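Local atomic coordinates of cellulase (Bacillus sp. BG-CS10, PDB entry 5E09), a protein that probably hydrolyses beta-1,4-glucosidic bonds of cellulose with a family 5 glycoside hydrolase barrel, in a trimodular chain that also carries a family 46 carbohydrate-binding module. Residues A[115-120]-A[167-172]; A[173-178]-A[212-217]; A[442-447]-A[500-505]; A[447-452]-A[522-527]. All coordinates share one frame; numbering follows the deposited sequence.

The four contacts illustrate how chemistry follows position in a fold. Contacts 1 and 2 lie on the helical shell of the family 5 barrel and share helix 161-181. Contact 1 is a surface contact held by one tyrosine-carboxylate hydrogen bond; contact 2, partly buried, adds leucine packing to a bond of the same kind. Contacts 3 and 4 belong to the C-terminal carbohydrate-binding domain; the centres of contacts 1 and 3 are about 44 Å apart. Both are buried and apolar, and both use Phe-447, whose ring meets Phe-502 in contact 3 and Leu-526 in contact 4. Phe-502 also packs on Leu-526, making one continuous core.

Contact 1: residues A[115-120]-A[167-172]; sequences HNYDEV and LEELNT
Tyr-117 and Glu-169 reach toward each other from two helices whose backbones stay well apart: their CA atoms, 10.8 Å from each other, are the nearest across the two segments. The glutamate can be followed outward from its CB, which together with CG lies about equally far from the phenol oxygen. At CD the separation from Tyr-117 OH falls to 3.6 Å, and at the tip Glu-169 OE1 accepts a hydrogen bond of 2.7 Å from Tyr-117 OH. The same oxygen sits at the rim of the ring, near its plane, 3.1 Å from Tyr-117 CE1. Seen from the carboxylate the approach is less regular, because the hydroxyl comes from above its plane, 46° out of it. The glutamate chain runs extended beyond CG, and the two side chains cross at about a right angle. On the tyrosine, a first torsion of -165° sets CG opposite the backbone N, and the ring then spans the gap to the next helix. A phenylalanine here would probably leave Glu-169 OE1 without its phenolic donor and reduce the bridge to a loose approach of ring and carboxylate. Close by, the buried Val-120 and Leu-170 both pack on Met-113, so apolar contacts through a loop residue accompany the polar link between helices 117-134 and 161-181, which are consecutive in the outer shell of the barrel. Chemically, the link pairs a neutral hydroxyl with a carboxylate that is probably charged; the short bond would be expected to disperse part of that charge and fix the acid's rotation at this partly exposed site.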
# COMPACT_ATOMS: atom_id res chain seq x y z
N HIS A 115 -4.54 -30.75 9.40
CA HIS A 115 -4.31 -31.51 10.62
C HIS A 115 -5.36 -31.25 11.69
O HIS A 115 -5.17 -31.60 12.85
CB HIS A 115 -2.92 -31.20 11.17
CG HIS A 115 -1.82 -31.52 10.21
ND1 HIS A 115 -1.81 -32.65 9.42
CD2 HIS A 115 -0.69 -30.83 9.88
CE1 HIS A 115 -0.73 -32.66 8.66
NE2 HIS A 115 -0.03 -31.57 8.92
N ASN A 116 -6.47 -30.63 11.30
CA ASN A 116 -7.52 -30.27 12.24
C ASN A 116 -8.88 -30.13 11.58
O ASN A 116 -9.80 -29.52 12.13
CB ASN A 116 -7.08 -29.06 13.07
CG ASN A 116 -7.93 -28.86 14.31
OD1 ASN A 116 -8.59 -29.78 14.78
ND2 ASN A 116 -7.92 -27.64 14.85
N TYR A 117 -8.99 -30.70 10.38
CA TYR A 117 -10.15 -30.53 9.50
C TYR A 117 -11.52 -30.33 10.13
O TYR A 117 -12.19 -29.33 9.87
CB TYR A 117 -10.23 -31.69 8.51
CG TYR A 117 -11.16 -31.42 7.35
CD1 TYR A 117 -10.70 -30.78 6.21
CD2 TYR A 117 -12.50 -31.79 7.40
CE1 TYR A 117 -11.53 -30.52 5.15
CE2 TYR A 117 -13.35 -31.53 6.34
CZ TYR A 117 -12.86 -30.90 5.22
OH TYR A 117 -13.69 -30.64 4.15
N ASP A 118 -11.94 -31.29 10.95
CA ASP A 118 -13.31 -31.31 11.45
C ASP A 118 -13.63 -30.09 12.30
O ASP A 118 -14.68 -29.47 12.14
CB ASP A 118 -13.57 -32.60 12.24
CG ASP A 118 -13.48 -33.85 11.37
OD1 ASP A 118 -13.77 -33.76 10.16
OD2 ASP A 118 -13.12 -34.93 11.90
N GLU A 119 -12.70 -29.72 13.18
CA GLU A 119 -12.90 -28.55 14.03
C GLU A 119 -12.95 -27.27 13.21
O GLU A 119 -13.81 -26.42 13.42
CB GLU A 119 -11.81 -28.44 15.09
CG GLU A 119 -12.03 -27.28 16.05
CD GLU A 119 -10.84 -27.02 16.96
OE1 GLU A 119 -9.75 -27.57 16.69
OE2 GLU A 119 -11.00 -26.26 17.95
N VAL A 120 -12.01 -27.13 12.28
CA VAL A 120 -11.94 -25.93 11.46
C VAL A 120 -13.22 -25.75 10.65
O VAL A 120 -13.83 -24.67 10.67
CB VAL A 120 -10.72 -25.96 10.52
CG1 VAL A 120 -10.83 -24.86 9.47
CG2 VAL A 120 -9.43 -25.81 11.32
N LEU A 167 -9.15 -24.79 -0.08
CA LEU A 167 -9.75 -23.50 -0.40
C LEU A 167 -11.07 -23.72 -1.13
O LEU A 167 -12.05 -23.04 -0.85
CB LEU A 167 -8.82 -22.64 -1.25
CG LEU A 167 -9.40 -21.28 -1.65
CD1 LEU A 167 -9.97 -20.54 -0.44
CD2 LEU A 167 -8.35 -20.43 -2.34
N GLU A 168 -11.11 -24.70 -2.03
CA GLU A 168 -12.36 -24.96 -2.74
C GLU A 168 -13.45 -25.44 -1.79
O GLU A 168 -14.62 -25.10 -1.95
CB GLU A 168 -12.15 -25.96 -3.88
CG GLU A 168 -13.43 -26.22 -4.67
CD GLU A 168 -13.17 -26.55 -6.13
OE1 GLU A 168 -11.99 -26.72 -6.50
OE2 GLU A 168 -14.15 -26.62 -6.91
N GLU A 169 -13.06 -26.23 -0.79
CA GLU A 169 -14.03 -26.72 0.19
C GLU A 169 -14.54 -25.59 1.08
O GLU A 169 -15.73 -25.55 1.42
CB GLU A 169 -13.42 -27.83 1.05
CG GLU A 169 -13.17 -29.12 0.28
CD GLU A 169 -12.12 -30.01 0.94
OE1 GLU A 169 -11.96 -29.93 2.18
OE2 GLU A 169 -11.46 -30.78 0.21
N LEU A 170 -13.66 -24.68 1.47
CA LEU A 170 -14.07 -23.52 2.25
C LEU A 170 -15.04 -22.64 1.45
O LEU A 170 -16.09 -22.25 1.95
CB LEU A 170 -12.86 -22.70 2.68
CG LEU A 170 -11.99 -23.30 3.79
CD1 LEU A 170 -10.83 -22.38 4.06
CD2 LEU A 170 -12.81 -23.54 5.05
N ASN A 171 -14.66 -22.36 0.21
CA ASN A 171 -15.47 -21.50 -0.66
C ASN A 171 -16.84 -22.12 -0.93
O ASN A 171 -17.86 -21.44 -0.86
CB ASN A 171 -14.73 -21.23 -1.97
CG ASN A 171 -13.63 -20.18 -1.82
OD1 ASN A 171 -13.68 -19.34 -0.92
ND2 ASN A 171 -12.64 -20.20 -2.71
N THR A 172 -16.85 -23.43 -1.19
CA THR A 172 -18.08 -24.17 -1.47
C THR A 172 -18.99 -24.24 -0.25
O THR A 172 -20.21 -23.98 -0.35
CB THR A 172 -17.77 -25.60 -1.96
OG1 THR A 172 -17.00 -25.51 -3.17
CG2 THR A 172 -19.04 -26.36 -2.25

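Contact 2: residues A[173-178]-A[212-217]; sequences AFYHIV and KDLNDP
Tyr-175, in the C-terminal half of helix 161-181, comes closest in backbone to Leu-214, with CA atoms 7.9 Å apart, just where helix 201-214 ends and Asn-215 turns the chain away with a positive phi of 51°. That turn lets two residues of the second segment attend to one tyrosine, Leu-214 near the root of the ring and Asp-216 at its hydroxyl. Leucine and tyrosine run past each other in opposite directions. Leu-214 CD2 lies over one ring face, 4.0 Å above the plane and displaced toward the rim, while Leu-214 CD1 approaches Tyr-175 CD1 at 3.9 Å. Farther out, Tyr-175 OH donates a 2.6 Å hydrogen bond to Asp-216 OD2, which it meets on the anti side, 20° out of the carboxylate plane. Ring and carboxylate planes stand nearly perpendicular, and the acid lies at the ring's edge. The tyrosine CG is anti to its own N (chi1 177°), which carries the ring across to the other segment. A leucine in place of Tyr-175 would probably take away both the flat surface on which Leu-214 rests and the hydroxyl that grips Asp-216. The acid has other partners: Arg-179 NE forms a salt bridge to the same OD2, and Asn-218 N bonds to OD1, so the carboxylate is held from several quarters and is likely to stay ionised. Helices 161-181 and 201-214 thus meet over strand 190-193, the barrel strand that connects them in sequence, with Tyr-175 touching Leu-190 and Leu-214 touching Leu-192.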
# COMPACT_ATOMS: atom_id res chain seq x y z
N ALA A 173 -18.41 -24.56 0.90
CA ALA A 173 -19.17 -24.60 2.15
C ALA A 173 -19.80 -23.24 2.46
O ALA A 173 -20.99 -23.14 2.79
CB ALA A 173 -18.28 -25.05 3.30
N PHE A 174 -18.99 -22.19 2.36
CA PHE A 174 -19.42 -20.81 2.52
C PHE A 174 -20.63 -20.50 1.61
O PHE A 174 -21.70 -20.07 2.08
CB PHE A 174 -18.23 -19.89 2.22
CG PHE A 174 -18.59 -18.46 1.95
CD1 PHE A 174 -19.07 -17.64 2.96
CD2 PHE A 174 -18.40 -17.92 0.69
CE1 PHE A 174 -19.39 -16.31 2.72
CE2 PHE A 174 -18.71 -16.59 0.43
CZ PHE A 174 -19.21 -15.78 1.45
N TYR A 175 -20.44 -20.77 0.32
CA TYR A 175 -21.49 -20.58 -0.68
C TYR A 175 -22.80 -21.22 -0.24
O TYR A 175 -23.84 -20.56 -0.21
CB TYR A 175 -21.06 -21.16 -2.03
CG TYR A 175 -22.14 -21.06 -3.09
CD1 TYR A 175 -22.25 -19.94 -3.90
CD2 TYR A 175 -23.07 -22.09 -3.27
CE1 TYR A 175 -23.23 -19.84 -4.85
CE2 TYR A 175 -24.06 -21.99 -4.22
CZ TYR A 175 -24.14 -20.87 -5.02
OH TYR A 175 -25.12 -20.76 -5.97
N HIS A 176 -22.75 -22.50 0.09
CA HIS A 176 -23.97 -23.23 0.40
C HIS A 176 -24.61 -22.77 1.70
O HIS A 176 -25.83 -22.73 1.79
CB HIS A 176 -23.71 -24.73 0.41
CG HIS A 176 -23.55 -25.31 -0.96
ND1 HIS A 176 -22.46 -26.06 -1.34
CD2 HIS A 176 -24.34 -25.23 -2.06
CE1 HIS A 176 -22.58 -26.41 -2.60
NE2 HIS A 176 -23.71 -25.92 -3.07
N ILE A 177 -23.81 -22.41 2.70
CA ILE A 177 -24.38 -21.85 3.93
C ILE A 177 -25.18 -20.57 3.63
O ILE A 177 -26.36 -20.44 4.01
CB ILE A 177 -23.29 -21.54 4.96
CG1 ILE A 177 -22.72 -22.84 5.54
CG2 ILE A 177 -23.85 -20.66 6.09
CD1 ILE A 177 -21.36 -22.67 6.19
N VAL A 178 -24.54 -19.63 2.93
CA VAL A 178 -25.20 -18.37 2.61
C VAL A 178 -26.46 -18.57 1.73
O VAL A 178 -27.52 -18.02 2.03
CB VAL A 178 -24.24 -17.40 1.89
CG1 VAL A 178 -24.98 -16.14 1.48
CG2 VAL A 178 -23.06 -17.07 2.79
N LYS A 212 -17.02 -21.72 -11.81
CA LYS A 212 -17.79 -22.46 -12.80
C LYS A 212 -18.58 -23.58 -12.12
O LYS A 212 -19.74 -23.82 -12.45
CB LYS A 212 -16.88 -23.02 -13.90
CG LYS A 212 -16.59 -21.99 -14.99
CD LYS A 212 -15.93 -22.61 -16.23
CE LYS A 212 -14.43 -22.77 -16.06
NZ LYS A 212 -13.77 -23.17 -17.34
N ASP A 213 -17.95 -24.24 -11.14
CA ASP A 213 -18.62 -25.27 -10.35
C ASP A 213 -19.85 -24.75 -9.62
O ASP A 213 -20.92 -25.37 -9.65
CB ASP A 213 -17.66 -25.88 -9.33
CG ASP A 213 -18.27 -27.03 -8.55
OD1 ASP A 213 -19.44 -27.38 -8.81
OD2 ASP A 213 -17.57 -27.59 -7.68
N LEU A 214 -19.71 -23.60 -8.96
CA LEU A 214 -20.83 -23.04 -8.20
C LEU A 214 -21.99 -22.60 -9.09
O LEU A 214 -23.14 -22.55 -8.64
CB LEU A 214 -20.34 -21.86 -7.35
CG LEU A 214 -19.29 -22.28 -6.32
CD1 LEU A 214 -18.88 -21.11 -5.44
CD2 LEU A 214 -19.81 -23.43 -5.47
N ASN A 215 -21.69 -22.29 -10.36
CA ASN A 215 -22.70 -21.98 -11.37
C ASN A 215 -23.71 -20.92 -10.91
O ASN A 215 -24.92 -21.13 -11.00
CB ASN A 215 -23.45 -23.26 -11.78
CG ASN A 215 -24.14 -23.13 -13.12
OD1 ASN A 215 -23.79 -22.27 -13.94
ND2 ASN A 215 -25.12 -23.99 -13.37
N ASP A 216 -23.20 -19.80 -10.42
CA ASP A 216 -24.02 -18.76 -9.81
C ASP A 216 -23.72 -17.42 -10.46
O ASP A 216 -22.55 -17.07 -10.66
CB ASP A 216 -23.76 -18.72 -8.30
CG ASP A 216 -24.74 -17.82 -7.55
OD1 ASP A 216 -24.63 -16.59 -7.68
OD2 ASP A 216 -25.60 -18.35 -6.82
N PRO A 217 -24.77 -16.65 -10.80
CA PRO A 217 -24.57 -15.37 -11.50
C PRO A 217 -24.03 -14.26 -10.60
O PRO A 217 -23.52 -13.27 -11.11
CB PRO A 217 -25.98 -15.02 -11.97
CG PRO A 217 -26.86 -15.61 -10.91
CD PRO A 217 -26.20 -16.90 -10.52

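Contact 3: residues A[442-447]-A[500-505]; sequences GSTSNF and AFFNEV
Phe-447 and Phe-502 form the aromatic part of this contact, an offset edge-to-face pair in which the edge of Phe-502 is directed at the face of Phe-447. Their centroids are 5.7 Å apart and the planes stand at 81°, so the arrangement is an offset T-shape. Apolar packing extends the pair back along both side chains. Phe-502 CE2 lies 3.8 Å from Phe-447 CB, and nearer the helix Thr-444 CG2 is the same distance from Phe-502 CB. The threonine methyl also reaches CG of that ring, which places its branch beside the root of Phe-502 while Phe-447 meets the far end. With chi1 at -73°, Phe-502 CG points away from its own carbonyl carbon and the ring extends to both residues. Contact with the backbone is a third kind: Thr-444 O approaches Phe-502 CD2 to 3.4 Å, at an oblique angle to the ring. Thr-444 sits within a type I beta turn from Ser-443 to Asn-446, closed by a bond of 3.0 Å from Asn-446 N to Ser-443 O, and Phe-447 follows directly after it. The turn joins the antiparallel strands 436-443 and 447-452 into a hairpin. Against its end lies the short helix 499-502, whose Phe-502 enters the core of the C-terminal carbohydrate-binding domain. There the ring also touches Ile-497 of strand 494-497, Leu-526 of strand 521-529 and Val-533 of strand 532-536, and Phe-447 packs on the same three residues.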
# COMPACT_ATOMS: atom_id res chain seq x y z
N GLY A 442 29.20 3.23 19.68
CA GLY A 442 27.97 2.78 20.29
C GLY A 442 27.82 1.28 20.39
O GLY A 442 28.71 0.53 19.99
N SER A 443 26.69 0.85 20.92
CA SER A 443 26.36 -0.57 20.96
C SER A 443 25.42 -0.90 19.81
O SER A 443 24.75 -0.01 19.28
CB SER A 443 25.73 -0.95 22.30
OG SER A 443 24.45 -0.36 22.45
N THR A 444 25.37 -2.17 19.43
CA THR A 444 24.56 -2.61 18.30
C THR A 444 23.06 -2.33 18.47
O THR A 444 22.32 -2.28 17.49
CB THR A 444 24.74 -4.12 18.05
OG1 THR A 444 24.51 -4.84 19.27
CG2 THR A 444 26.14 -4.41 17.55
N SER A 445 22.62 -2.14 19.71
CA SER A 445 21.21 -1.93 19.97
C SER A 445 20.83 -0.45 20.06
O SER A 445 19.66 -0.11 20.15
CB SER A 445 20.80 -2.66 21.25
OG SER A 445 21.55 -2.18 22.35
N ASN A 446 21.83 0.43 20.02
CA ASN A 446 21.58 1.86 20.15
C ASN A 446 22.49 2.69 19.24
O ASN A 446 23.05 3.71 19.66
CB ASN A 446 21.77 2.29 21.60
CG ASN A 446 21.17 3.65 21.88
OD1 ASN A 446 20.19 4.05 21.25
ND2 ASN A 446 21.75 4.37 22.84
N PHE A 447 22.63 2.27 17.98
CA PHE A 447 23.59 2.90 17.09
C PHE A 447 22.96 3.92 16.13
O PHE A 447 22.03 3.61 15.39
CB PHE A 447 24.35 1.84 16.29
CG PHE A 447 25.59 2.36 15.64
CD1 PHE A 447 26.79 2.41 16.33
CD2 PHE A 447 25.55 2.83 14.33
CE1 PHE A 447 27.93 2.91 15.73
CE2 PHE A 447 26.69 3.32 13.72
CZ PHE A 447 27.88 3.36 14.42
N ALA A 500 18.53 -5.27 13.98
CA ALA A 500 18.28 -6.27 12.95
C ALA A 500 19.42 -6.32 11.92
O ALA A 500 19.79 -7.39 11.45
CB ALA A 500 16.95 -6.01 12.26
N PHE A 501 19.97 -5.16 11.56
CA PHE A 501 21.11 -5.15 10.65
C PHE A 501 22.32 -5.81 11.29
O PHE A 501 22.97 -6.67 10.68
CB PHE A 501 21.46 -3.73 10.22
CG PHE A 501 22.73 -3.63 9.40
CD1 PHE A 501 22.72 -3.87 8.04
CD2 PHE A 501 23.93 -3.28 10.00
CE1 PHE A 501 23.87 -3.78 7.28
CE2 PHE A 501 25.10 -3.19 9.25
CZ PHE A 501 25.07 -3.44 7.89
N PHE A 502 22.62 -5.43 12.52
CA PHE A 502 23.83 -5.92 13.18
C PHE A 502 23.76 -7.40 13.55
O PHE A 502 24.79 -8.08 13.56
CB PHE A 502 24.14 -5.08 14.42
CG PHE A 502 24.66 -3.72 14.10
CD1 PHE A 502 25.83 -3.56 13.37
CD2 PHE A 502 23.99 -2.59 14.54
CE1 PHE A 502 26.31 -2.29 13.08
CE2 PHE A 502 24.47 -1.33 14.25
CZ PHE A 502 25.63 -1.18 13.52
N ASN A 503 22.56 -7.91 13.82
CA ASN A 503 22.38 -9.33 14.14
C ASN A 503 22.78 -10.24 12.98
O ASN A 503 22.91 -11.45 13.16
CB ASN A 503 20.93 -9.63 14.53
CG ASN A 503 20.54 -9.03 15.87
OD1 ASN A 503 21.39 -8.72 16.71
ND2 ASN A 503 19.24 -8.86 16.07
N GLU A 504 22.96 -9.68 11.79
CA GLU A 504 23.28 -10.50 10.63
C GLU A 504 24.55 -10.04 9.92
O GLU A 504 24.69 -10.19 8.71
CB GLU A 504 22.10 -10.52 9.65
CG GLU A 504 20.84 -11.12 10.26
CD GLU A 504 19.68 -11.26 9.28
OE1 GLU A 504 19.91 -11.73 8.14
OE2 GLU A 504 18.54 -10.90 9.65
N VAL A 505 25.49 -9.49 10.68
CA VAL A 505 26.80 -9.18 10.14
C VAL A 505 27.91 -9.76 11.02
O VAL A 505 27.82 -9.73 12.25
CB VAL A 505 27.03 -7.65 9.96
CG1 VAL A 505 26.05 -7.07 8.95
CG2 VAL A 505 26.90 -6.92 11.27

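Contact 4: residues A[447-452]-A[522-527]; sequences FAIPAH and VEYTLS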
# COMPACT_ATOMS: atom_id res chain seq x y z
N PHE A 447 22.63 2.27 17.98
CA PHE A 447 23.59 2.90 17.09
C PHE A 447 22.96 3.92 16.13
O PHE A 447 22.03 3.61 15.39
CB PHE A 447 24.35 1.84 16.29
CG PHE A 447 25.59 2.36 15.64
CD1 PHE A 447 26.79 2.41 16.33
CD2 PHE A 447 25.55 2.83 14.33
CE1 PHE A 447 27.93 2.91 15.73
CE2 PHE A 447 26.69 3.32 13.72
CZ PHE A 447 27.88 3.36 14.42
N ALA A 448 23.50 5.13 16.17
CA ALA A 448 23.07 6.17 15.24
C ALA A 448 24.25 7.04 14.82
O ALA A 448 25.01 7.54 15.65
CB ALA A 448 21.99 7.03 15.88
N ILE A 449 24.40 7.21 13.51
CA ILE A 449 25.40 8.10 12.93
C ILE A 449 24.90 9.54 12.92
O ILE A 449 23.89 9.83 12.28
CB ILE A 449 25.74 7.69 11.50
CG1 ILE A 449 26.13 6.21 11.46
CG2 ILE A 449 26.82 8.60 10.92
CD1 ILE A 449 26.05 5.60 10.08
N PRO A 450 25.59 10.44 13.63
CA PRO A 450 25.23 11.86 13.53
C PRO A 450 25.32 12.33 12.09
O PRO A 450 26.31 12.05 11.40
CB PRO A 450 26.27 12.55 14.42
CG PRO A 450 26.71 11.49 15.38
CD PRO A 450 26.67 10.20 14.61
N ALA A 451 24.29 13.01 11.61
CA ALA A 451 24.18 13.32 10.20
C ALA A 451 23.85 14.78 9.95
O ALA A 451 22.97 15.35 10.59
CB ALA A 451 23.13 12.44 9.54
N HIS A 452 24.58 15.39 9.03
CA HIS A 452 24.23 16.70 8.52
C HIS A 452 23.63 16.50 7.14
O HIS A 452 24.35 16.39 6.15
CB HIS A 452 25.46 17.62 8.46
CG HIS A 452 26.09 17.86 9.79
ND1 HIS A 452 25.54 18.69 10.75
CD2 HIS A 452 27.24 17.39 10.33
CE1 HIS A 452 26.31 18.71 11.81
NE2 HIS A 452 27.36 17.93 11.59
N VAL A 522 27.53 9.14 -0.02
CA VAL A 522 28.45 9.36 1.08
C VAL A 522 28.93 8.02 1.65
O VAL A 522 28.13 7.13 1.94
CB VAL A 522 27.81 10.21 2.19
CG1 VAL A 522 28.84 10.55 3.26
CG2 VAL A 522 27.23 11.48 1.60
N GLU A 523 30.25 7.88 1.78
CA GLU A 523 30.85 6.65 2.28
C GLU A 523 31.02 6.74 3.78
O GLU A 523 31.25 7.82 4.32
CB GLU A 523 32.19 6.39 1.60
CG GLU A 523 32.11 6.23 0.09
CD GLU A 523 31.61 4.86 -0.33
OE1 GLU A 523 31.77 3.90 0.45
OE2 GLU A 523 31.05 4.73 -1.44
N TYR A 524 30.90 5.60 4.45
CA TYR A 524 31.03 5.53 5.90
C TYR A 524 31.51 4.14 6.30
O TYR A 524 31.18 3.16 5.65
CB TYR A 524 29.69 5.85 6.57
CG TYR A 524 29.79 6.21 8.04
CD1 TYR A 524 30.15 7.49 8.44
CD2 TYR A 524 29.49 5.27 9.02
CE1 TYR A 524 30.22 7.82 9.77
CE2 TYR A 524 29.56 5.60 10.36
CZ TYR A 524 29.93 6.87 10.73
OH TYR A 524 29.99 7.19 12.06
N THR A 525 32.29 4.04 7.37
CA THR A 525 32.85 2.74 7.73
C THR A 525 32.49 2.33 9.15
O THR A 525 32.64 3.11 10.09
CB THR A 525 34.39 2.73 7.56
OG1 THR A 525 34.73 3.09 6.22
CG2 THR A 525 34.96 1.34 7.85
N LEU A 526 32.01 1.11 9.31
CA LEU A 526 31.73 0.55 10.63
C LEU A 526 32.77 -0.50 10.99
O LEU A 526 33.22 -1.26 10.14
CB LEU A 526 30.33 -0.07 10.70
CG LEU A 526 29.13 0.79 10.29
CD1 LEU A 526 27.83 0.01 10.48
CD2 LEU A 526 29.09 2.09 11.08
N SER A 527 33.18 -0.52 12.25
CA SER A 527 33.93 -1.64 12.79
C SER A 527 33.08 -2.27 13.88
O SER A 527 32.80 -1.64 14.90
CB SER A 527 35.29 -1.19 13.34
OG SER A 527 36.13 -0.74 12.30
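Ile-449 and Tyr-524 mark the nearest approach of two extended strands, yet their CA atoms are 9.4 Å apart, a distance for side chains to fill rather than for backbone pairing. Strands 447-452 and 521-529 belong to one antiparallel sheet but are separated in it by 532-536 and 436-443, which implies that the sheet curls to bring them face to face. Ile-449 lays both of its branches against the tyrosine. Its CG2 makes a CH-pi contact over the ring face, 4.0 Å from the Tyr-524 centroid and 29° off the normal, while CD1 closes on Tyr-524 CE2 at 3.5 Å. A first torsion of -53° turns CG1 away from the carbonyl carbon, leaving CG2 opposite the backbone N. The buried tyrosine hydroxyl bonds to Glu-438 O, which anchors the far end of the ring. Two residues back from Ile-449 and two on from Tyr-524, Leu-526 CD2 meets Phe-447 CZ at 3.8 Å, the side chains passing in opposite directions. Around this core, Ile-449 touches Phe-514 and Leu-526 touches Leu-512, both on strand 509-516, while Tyr-524 rests on Thr-440 of strand 436-443.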